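Local coordinates for protein geranylgeranyl pyrophosphate synthase (Corynebacterium glutamicum, PDB 3LK5) that probably makes isoprenoid diphosphates as a magnesium-dependent prenyltransferase of the FPP/GGPP synthase family, at residues Leu168-Gly182 against Ala222-Gly234. Residues are numbered along the deposited sequence; the frame is centred on the assembly and turned at random.
Sequences LSAEALARTRDAWRG and ARPLHLGASIAGG
Ala179 sets its methyl over one face of the His226 imidazole, CB lying 3.7 Å from the ring centroid in a CH-pi contact. The same methyl rests on the backbone at Leu227, whose two branches divide the buried side between them. CD1 packs beside Thr176 CB at 3.6 Å, while CD2 meets the indole of Trp180 at its edge, near the ring plane. With CG anti to the backbone N (chi1 174°), the leucine runs alongside both partners, pointing the same way. Further along, Ile231 CG1 touches Thr176 CG2, and Ile231 CG2 meets Leu168 CD2; helix 87-111 closes over this apolar seam. This pair belongs to the all-helical fold of the prenyl synthases; the axes of 170-182 and 222-231 run nearly antiparallel at 163° and approach to 8.2 Å. The other flank is polar and more open to solvent, held by hydrogen bonds and a water. There Arg175, its chain bent at chi3 (-58°), brings the guanidinium edge to the C-terminal end of helix 205-231: NE donates to Ser230 O at 2.7 Å and NH1 to Ile231 O at 2.8 Å. Both acceptors lie close to the guanidinium plane, beside the Schellman motif at Gly233. At the break in hydrogen bonding within helix 170-199, a water donates to Arg175 O, accepts from Ala179 N and also bonds Ser230 OG. Asp178, exposed to solvent, touches His226 CE1 through its own CB at 4.0 Å.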
ATOM      1  N   LEU A 168      -8.108 -17.797  -9.561  1.00 23.48           N
ATOM      2  CA  LEU A 168      -8.810 -18.552  -8.494  1.00 24.01           C
ATOM      3  C   LEU A 168     -10.318 -18.320  -8.644  1.00 25.45           C
ATOM      4  O   LEU A 168     -10.745 -17.205  -8.987  1.00 25.63           O
ATOM      5  CB  LEU A 168      -8.370 -18.078  -7.094  1.00 23.35           C
ATOM      6  CG  LEU A 168      -6.956 -18.514  -6.644  1.00 25.21           C
ATOM      7  CD1 LEU A 168      -6.664 -17.968  -5.249  1.00 23.40           C
ATOM      8  CD2 LEU A 168      -6.853 -20.056  -6.642  1.00 23.08           C
ATOM      9  N   SER A 169     -11.100 -19.359  -8.391  1.00 24.62           N
ATOM     10  CA  SER A 169     -12.555 -19.283  -8.413  1.00 26.61           C
ATOM     11  C   SER A 169     -13.049 -18.278  -7.364  1.00 27.05           C
ATOM     12  O   SER A 169     -12.340 -17.980  -6.391  1.00 25.59           O
ATOM     13  CB  SER A 169     -13.151 -20.661  -8.118  1.00 27.07           C
ATOM     14  OG  SER A 169     -12.910 -21.050  -6.764  1.00 25.63           O
ATOM     15  N   ALA A 170     -14.265 -17.766  -7.566  1.00 27.49           N
ATOM     16  CA  ALA A 170     -14.915 -16.914  -6.552  1.00 28.21           C
ATOM     17  C   ALA A 170     -14.898 -17.564  -5.186  1.00 27.68           C
ATOM     18  O   ALA A 170     -14.699 -16.885  -4.179  1.00 27.97           O
ATOM     19  CB  ALA A 170     -16.336 -16.645  -6.945  1.00 29.67           C
ATOM     20  N   GLU A 171     -15.185 -18.880  -5.132  1.00 26.35           N
ATOM     21  CA  GLU A 171     -15.236 -19.594  -3.856  1.00 26.97           C
ATOM     22  C   GLU A 171     -13.862 -19.614  -3.174  1.00 25.04           C
ATOM     23  O   GLU A 171     -13.748 -19.351  -1.955  1.00 24.38           O
ATOM     24  CB  GLU A 171     -15.753 -21.029  -4.066  1.00 29.23           C
ATOM     25  CG  GLU A 171     -17.214 -21.093  -4.553  1.00 41.38           C
ATOM     26  CD  GLU A 171     -17.467 -20.690  -6.050  1.00 33.70           C
ATOM     27  OE1 GLU A 171     -16.540 -20.454  -6.886  1.00 40.89           O
ATOM     28  OE2 GLU A 171     -18.671 -20.628  -6.399  1.00 42.59           O
ATOM     29  N   ALA A 172     -12.829 -19.921  -3.954  1.00 23.98           N
ATOM     30  CA  ALA A 172     -11.453 -19.929  -3.434  1.00 23.68           C
ATOM     31  C   ALA A 172     -11.049 -18.529  -2.957  1.00 23.79           C
ATOM     32  O   ALA A 172     -10.480 -18.387  -1.868  1.00 24.42           O
ATOM     33  CB  ALA A 172     -10.457 -20.438  -4.520  1.00 23.40           C
ATOM     34  N   LEU A 173     -11.358 -17.499  -3.744  1.00 23.38           N
ATOM     35  CA  LEU A 173     -11.075 -16.115  -3.296  1.00 25.26           C
ATOM     36  C   LEU A 173     -11.733 -15.785  -1.983  1.00 25.47           C
ATOM     37  O   LEU A 173     -11.090 -15.239  -1.087  1.00 25.94           O
ATOM     38  CB  LEU A 173     -11.445 -15.052  -4.373  1.00 25.81           C
ATOM     39  CG  LEU A 173     -10.513 -15.037  -5.566  1.00 34.49           C
ATOM     40  CD1 LEU A 173     -11.093 -14.161  -6.681  1.00 27.72           C
ATOM     41  CD2 LEU A 173      -9.086 -14.568  -5.133  1.00 27.40           C
ATOM     42  N   ALA A 174     -13.005 -16.155  -1.844  1.00 25.45           N
ATOM     43  CA  ALA A 174     -13.689 -15.931  -0.596  1.00 24.61           C
ATOM     44  C   ALA A 174     -12.993 -16.640   0.559  1.00 25.23           C
ATOM     45  O   ALA A 174     -12.926 -16.092   1.676  1.00 24.66           O
ATOM     46  CB  ALA A 174     -15.188 -16.370  -0.676  1.00 24.34           C
ATOM     47  N   ARG A 175     -12.488 -17.859   0.307  1.00 24.80           N
ATOM     48  CA  ARG A 175     -11.847 -18.618   1.384  1.00 24.72           C
ATOM     49  C   ARG A 175     -10.544 -17.945   1.829  1.00 23.53           C
ATOM     50  O   ARG A 175     -10.162 -18.102   2.981  1.00 25.09           O
ATOM     51  CB  ARG A 175     -11.551 -20.082   0.969  1.00 25.85           C
ATOM     52  CG  ARG A 175     -12.815 -20.998   0.954  1.00 26.58           C
ATOM     53  CD  ARG A 175     -12.445 -22.514   0.881  1.00 26.10           C
ATOM     54  NE  ARG A 175     -11.649 -22.823  -0.307  1.00 25.81           N
ATOM     55  CZ  ARG A 175     -12.170 -23.155  -1.492  1.00 28.07           C
ATOM     56  NH1 ARG A 175     -11.369 -23.432  -2.533  1.00 26.26           N
ATOM     57  NH2 ARG A 175     -13.495 -23.218  -1.649  1.00 25.99           N
ATOM     58  N   THR A 176      -9.888 -17.226   0.922  1.00 23.65           N
ATOM     59  CA  THR A 176      -8.617 -16.536   1.239  1.00 23.21           C
ATOM     60  C   THR A 176      -8.783 -15.388   2.247  1.00 23.07           C
ATOM     61  O   THR A 176      -7.793 -14.971   2.838  1.00 22.52           O
ATOM     62  CB  THR A 176      -7.870 -15.952   0.007  1.00 22.81           C
ATOM     63  OG1 THR A 176      -8.613 -14.862  -0.588  1.00 25.67           O
ATOM     64  CG2 THR A 176      -7.570 -17.038  -1.057  1.00 26.17           C
ATOM     65  N   ARG A 177     -10.006 -14.913   2.477  1.00 22.74           N
ATOM     66  CA  ARG A 177     -10.156 -13.630   3.205  1.00 22.32           C
ATOM     67  C   ARG A 177      -9.505 -13.640   4.597  1.00 21.40           C
ATOM     68  O   ARG A 177      -8.716 -12.744   4.924  1.00 21.42           O
ATOM     69  CB  ARG A 177     -11.637 -13.212   3.318  1.00 21.52           C
ATOM     70  CG  ARG A 177     -12.346 -12.792   1.998  1.00 23.88           C
ATOM     71  CD  ARG A 177     -11.587 -11.662   1.317  1.00 24.14           C
ATOM     72  NE  ARG A 177     -11.358 -10.505   2.215  1.00 24.36           N
ATOM     73  CZ  ARG A 177     -10.312  -9.695   2.080  1.00 23.11           C
ATOM     74  NH1 ARG A 177      -9.402  -9.951   1.121  1.00 24.43           N
ATOM     75  NH2 ARG A 177     -10.155  -8.663   2.920  1.00 24.13           N
ATOM     76  N   ASP A 178      -9.801 -14.667   5.416  1.00 21.12           N
ATOM     77  CA  ASP A 178      -9.318 -14.651   6.814  1.00 23.16           C
ATOM     78  C   ASP A 178      -7.788 -14.560   6.865  1.00 21.65           C
ATOM     79  O   ASP A 178      -7.218 -13.732   7.602  1.00 21.07           O
ATOM     80  CB  ASP A 178      -9.816 -15.873   7.619  1.00 26.30           C
ATOM     81  CG  ASP A 178     -11.321 -15.818   7.915  1.00 39.26           C
ATOM     82  OD1 ASP A 178     -11.926 -14.730   7.819  1.00 28.40           O
ATOM     83  OD2 ASP A 178     -11.926 -16.860   8.272  1.00 29.80           O
ATOM     84  N   ALA A 179      -7.110 -15.403   6.089  1.00 21.60           N
ATOM     85  CA  ALA A 179      -5.667 -15.400   6.112  1.00 22.30           C
ATOM     86  C   ALA A 179      -5.101 -14.122   5.528  1.00 21.62           C
ATOM     87  O   ALA A 179      -4.142 -13.563   6.063  1.00 21.30           O
ATOM     88  CB  ALA A 179      -5.090 -16.625   5.329  1.00 22.56           C
ATOM     89  N   TRP A 180      -5.675 -13.669   4.410  1.00 20.53           N
ATOM     90  CA  TRP A 180      -5.112 -12.499   3.730  1.00 21.04           C
ATOM     91  C   TRP A 180      -5.409 -11.202   4.487  1.00 19.80           C
ATOM     92  O   TRP A 180      -4.510 -10.318   4.604  1.00 20.55           O
ATOM     93  CB  TRP A 180      -5.736 -12.407   2.322  1.00 21.29           C
ATOM     94  CG  TRP A 180      -5.127 -11.372   1.382  1.00 22.75           C
ATOM     95  CD1 TRP A 180      -5.630 -10.137   1.091  1.00 22.28           C
ATOM     96  CD2 TRP A 180      -3.983 -11.553   0.538  1.00 21.19           C
ATOM     97  NE1 TRP A 180      -4.848  -9.518   0.128  1.00 22.07           N
ATOM     98  CE2 TRP A 180      -3.821 -10.363  -0.211  1.00 22.70           C
ATOM     99  CE3 TRP A 180      -3.079 -12.625   0.346  1.00 23.58           C
ATOM    100  CZ2 TRP A 180      -2.786 -10.194  -1.174  1.00 22.13           C
ATOM    101  CZ3 TRP A 180      -2.044 -12.481  -0.616  1.00 21.92           C
ATOM    102  CH2 TRP A 180      -1.906 -11.263  -1.354  1.00 23.27           C
ATOM    103  N   ARG A 181      -6.639 -11.076   4.997  1.00 19.94           N
ATOM    104  CA  ARG A 181      -6.978  -9.908   5.849  1.00 20.54           C
ATOM    105  C   ARG A 181      -6.064  -9.923   7.110  1.00 22.19           C
ATOM    106  O   ARG A 181      -5.443  -8.903   7.442  1.00 22.58           O
ATOM    107  CB  ARG A 181      -8.455  -9.962   6.270  1.00 21.80           C
ATOM    108  CG  ARG A 181      -8.935  -8.751   7.142  1.00 25.76           C
ATOM    109  CD  ARG A 181     -10.272  -9.133   7.912  1.00 24.50           C
ATOM    110  NE  ARG A 181     -11.228  -9.674   6.948  1.00 28.64           N
ATOM    111  CZ  ARG A 181     -11.733 -10.902   7.020  1.00 26.87           C
ATOM    112  NH1 ARG A 181     -11.451 -11.716   8.054  1.00 27.65           N
ATOM    113  NH2 ARG A 181     -12.546 -11.287   6.087  1.00 28.95           N
ATOM    114  N   GLY A 182      -5.955 -11.097   7.749  1.00 22.12           N
ATOM    115  CA  GLY A 182      -5.118 -11.215   8.991  1.00 22.03           C
ATOM    116  C   GLY A 182      -3.672 -10.831   8.709  1.00 23.19           C
ATOM    117  O   GLY A 182      -3.110  -9.954   9.372  1.00 25.19           O
ATOM    118  N   ALA A 222       2.917 -18.441   9.427  1.00 22.16           N
ATOM    119  CA  ALA A 222       1.570 -18.902   9.781  1.00 21.92           C
ATOM    120  C   ALA A 222       0.500 -18.479   8.781  1.00 21.21           C
ATOM    121  O   ALA A 222      -0.295 -19.310   8.331  1.00 20.44           O
ATOM    122  CB  ALA A 222       1.159 -18.450  11.210  1.00 22.38           C
ATOM    123  N   ARG A 223       0.457 -17.200   8.444  1.00 22.14           N
ATOM    124  CA  ARG A 223      -0.564 -16.794   7.488  1.00 21.93           C
ATOM    125  C   ARG A 223      -0.328 -17.312   6.046  1.00 22.25           C
ATOM    126  O   ARG A 223      -1.304 -17.639   5.389  1.00 23.52           O
ATOM    127  CB  ARG A 223      -0.840 -15.273   7.488  1.00 22.39           C
ATOM    128  CG  ARG A 223      -1.409 -14.703   8.811  1.00 23.21           C
ATOM    129  CD  ARG A 223      -2.751 -15.310   9.158  1.00 23.62           C
ATOM    130  NE  ARG A 223      -3.350 -14.595  10.309  1.00 24.92           N
ATOM    131  CZ  ARG A 223      -4.426 -15.023  10.966  1.00 27.25           C
ATOM    132  NH1 ARG A 223      -5.072 -16.134  10.585  1.00 26.16           N
ATOM    133  NH2 ARG A 223      -4.908 -14.315  11.992  1.00 27.31           N
ATOM    134  N   PRO A 224       0.934 -17.365   5.546  1.00 22.01           N
ATOM    135  CA  PRO A 224       1.085 -18.018   4.225  1.00 21.39           C
ATOM    136  C   PRO A 224       0.544 -19.458   4.265  1.00 21.21           C
ATOM    137  O   PRO A 224      -0.136 -19.860   3.351  1.00 20.47           O
ATOM    138  CB  PRO A 224       2.617 -17.972   3.995  1.00 20.62           C
ATOM    139  CG  PRO A 224       2.976 -16.588   4.613  1.00 22.82           C
ATOM    140  CD  PRO A 224       2.173 -16.657   5.945  1.00 21.81           C
ATOM    141  N   LEU A 225       0.847 -20.233   5.315  1.00 20.34           N
ATOM    142  CA  LEU A 225       0.301 -21.616   5.405  1.00 21.21           C
ATOM    143  C   LEU A 225      -1.214 -21.590   5.388  1.00 22.22           C
ATOM    144  O   LEU A 225      -1.855 -22.377   4.694  1.00 22.12           O
ATOM    145  CB  LEU A 225       0.715 -22.317   6.726  1.00 21.07           C
ATOM    146  CG  LEU A 225       2.181 -22.819   6.642  1.00 22.88           C
ATOM    147  CD1 LEU A 225       2.745 -23.102   8.068  1.00 22.46           C
ATOM    148  CD2 LEU A 225       2.356 -24.034   5.719  1.00 22.47           C
ATOM    149  N   HIS A 226      -1.769 -20.697   6.209  1.00 22.50           N
ATOM    150  CA  HIS A 226      -3.217 -20.512   6.291  1.00 22.36           C
ATOM    151  C   HIS A 226      -3.797 -20.188   4.909  1.00 22.23           C
ATOM    152  O   HIS A 226      -4.781 -20.791   4.479  1.00 20.80           O
ATOM    153  CB  HIS A 226      -3.531 -19.397   7.327  1.00 21.31           C
ATOM    154  CG  HIS A 226      -4.987 -19.251   7.643  1.00 21.59           C
ATOM    155  ND1 HIS A 226      -5.472 -18.271   8.491  1.00 22.15           N
ATOM    156  CD2 HIS A 226      -6.069 -19.920   7.178  1.00 21.19           C
ATOM    157  CE1 HIS A 226      -6.796 -18.353   8.534  1.00 21.23           C
ATOM    158  NE2 HIS A 226      -7.178 -19.348   7.754  1.00 22.65           N
ATOM    159  N   LEU A 227      -3.160 -19.250   4.203  1.00 22.24           N
ATOM    160  CA  LEU A 227      -3.645 -18.864   2.870  1.00 21.81           C
ATOM    161  C   LEU A 227      -3.694 -20.070   1.901  1.00 22.41           C
ATOM    162  O   LEU A 227      -4.721 -20.326   1.236  1.00 22.13           O
ATOM    163  CB  LEU A 227      -2.727 -17.746   2.329  1.00 20.92           C
ATOM    164  CG  LEU A 227      -2.979 -17.293   0.891  1.00 22.72           C
ATOM    165  CD1 LEU A 227      -4.432 -16.695   0.853  1.00 23.37           C
ATOM    166  CD2 LEU A 227      -1.898 -16.270   0.416  1.00 22.06           C
ATOM    167  N   GLY A 228      -2.576 -20.784   1.810  1.00 20.75           N
ATOM    168  CA  GLY A 228      -2.499 -21.962   0.927  1.00 21.10           C
ATOM    169  C   GLY A 228      -3.521 -23.012   1.315  1.00 22.31           C
ATOM    170  O   GLY A 228      -4.223 -23.566   0.449  1.00 21.88           O
ATOM    171  N   ALA A 229      -3.636 -23.284   2.617  1.00 22.41           N
ATOM    172  CA  ALA A 229      -4.639 -24.264   3.076  1.00 22.41           C
ATOM    173  C   ALA A 229      -6.076 -23.851   2.786  1.00 22.06           C
ATOM    174  O   ALA A 229      -6.900 -24.700   2.397  1.00 21.76           O
ATOM    175  CB  ALA A 229      -4.443 -24.632   4.593  1.00 22.51           C
ATOM    176  N   SER A 230      -6.386 -22.556   2.945  1.00 22.58           N
ATOM    177  CA  SER A 230      -7.732 -22.044   2.632  1.00 23.03           C
ATOM    178  C   SER A 230      -8.041 -22.185   1.148  1.00 22.37           C
ATOM    179  O   SER A 230      -9.154 -22.552   0.777  1.00 22.88           O
ATOM    180  CB  SER A 230      -7.847 -20.558   3.052  1.00 23.60           C
ATOM    181  OG  SER A 230      -7.853 -20.496   4.476  1.00 24.58           O
ATOM    182  N   ILE A 231      -7.042 -21.943   0.304  1.00 23.08           N
ATOM    183  CA  ILE A 231      -7.249 -22.085  -1.170  1.00 23.75           C
ATOM    184  C   ILE A 231      -7.670 -23.529  -1.494  1.00 23.51           C
ATOM    185  O   ILE A 231      -8.591 -23.756  -2.311  1.00 23.15           O
ATOM    186  CB  ILE A 231      -6.006 -21.657  -1.952  1.00 23.88           C
ATOM    187  CG1 ILE A 231      -5.813 -20.144  -1.802  1.00 25.26           C
ATOM    188  CG2 ILE A 231      -6.115 -22.038  -3.493  1.00 23.69           C
ATOM    189  CD1 ILE A 231      -4.433 -19.640  -2.258  1.00 25.86           C
ATOM    190  N   ALA A 232      -7.047 -24.480  -0.789  1.00 22.84           N
ATOM    191  CA  ALA A 232      -7.305 -25.924  -0.985  1.00 26.00           C
ATOM    192  C   ALA A 232      -8.547 -26.415  -0.256  1.00 27.30           C
ATOM    193  O   ALA A 232      -8.957 -27.556  -0.450  1.00 28.46           O
ATOM    194  CB  ALA A 232      -6.083 -26.748  -0.545  1.00 25.87           C
ATOM    195  N   GLY A 233      -9.176 -25.562   0.546  1.00 26.11           N
ATOM    196  CA  GLY A 233     -10.422 -25.953   1.218  1.00 25.66           C
ATOM    197  C   GLY A 233     -10.114 -26.780   2.455  1.00 26.06           C
ATOM    198  O   GLY A 233     -10.939 -27.602   2.882  1.00 26.17           O
ATOM    199  N   GLY A 234      -8.944 -26.542   3.052  1.00 24.99           N
ATOM    200  CA  GLY A 234      -8.465 -27.275   4.253  1.00 26.13           C
ATOM    201  C   GLY A 234      -9.408 -27.155   5.456  1.00 26.24           C
ATOM    202  O   GLY A 234     -10.086 -26.119   5.655  1.00 25.74           O
TER
HETATM  203  O   HOH W   1      -8.263 -17.778   4.820  1.00 24.15           O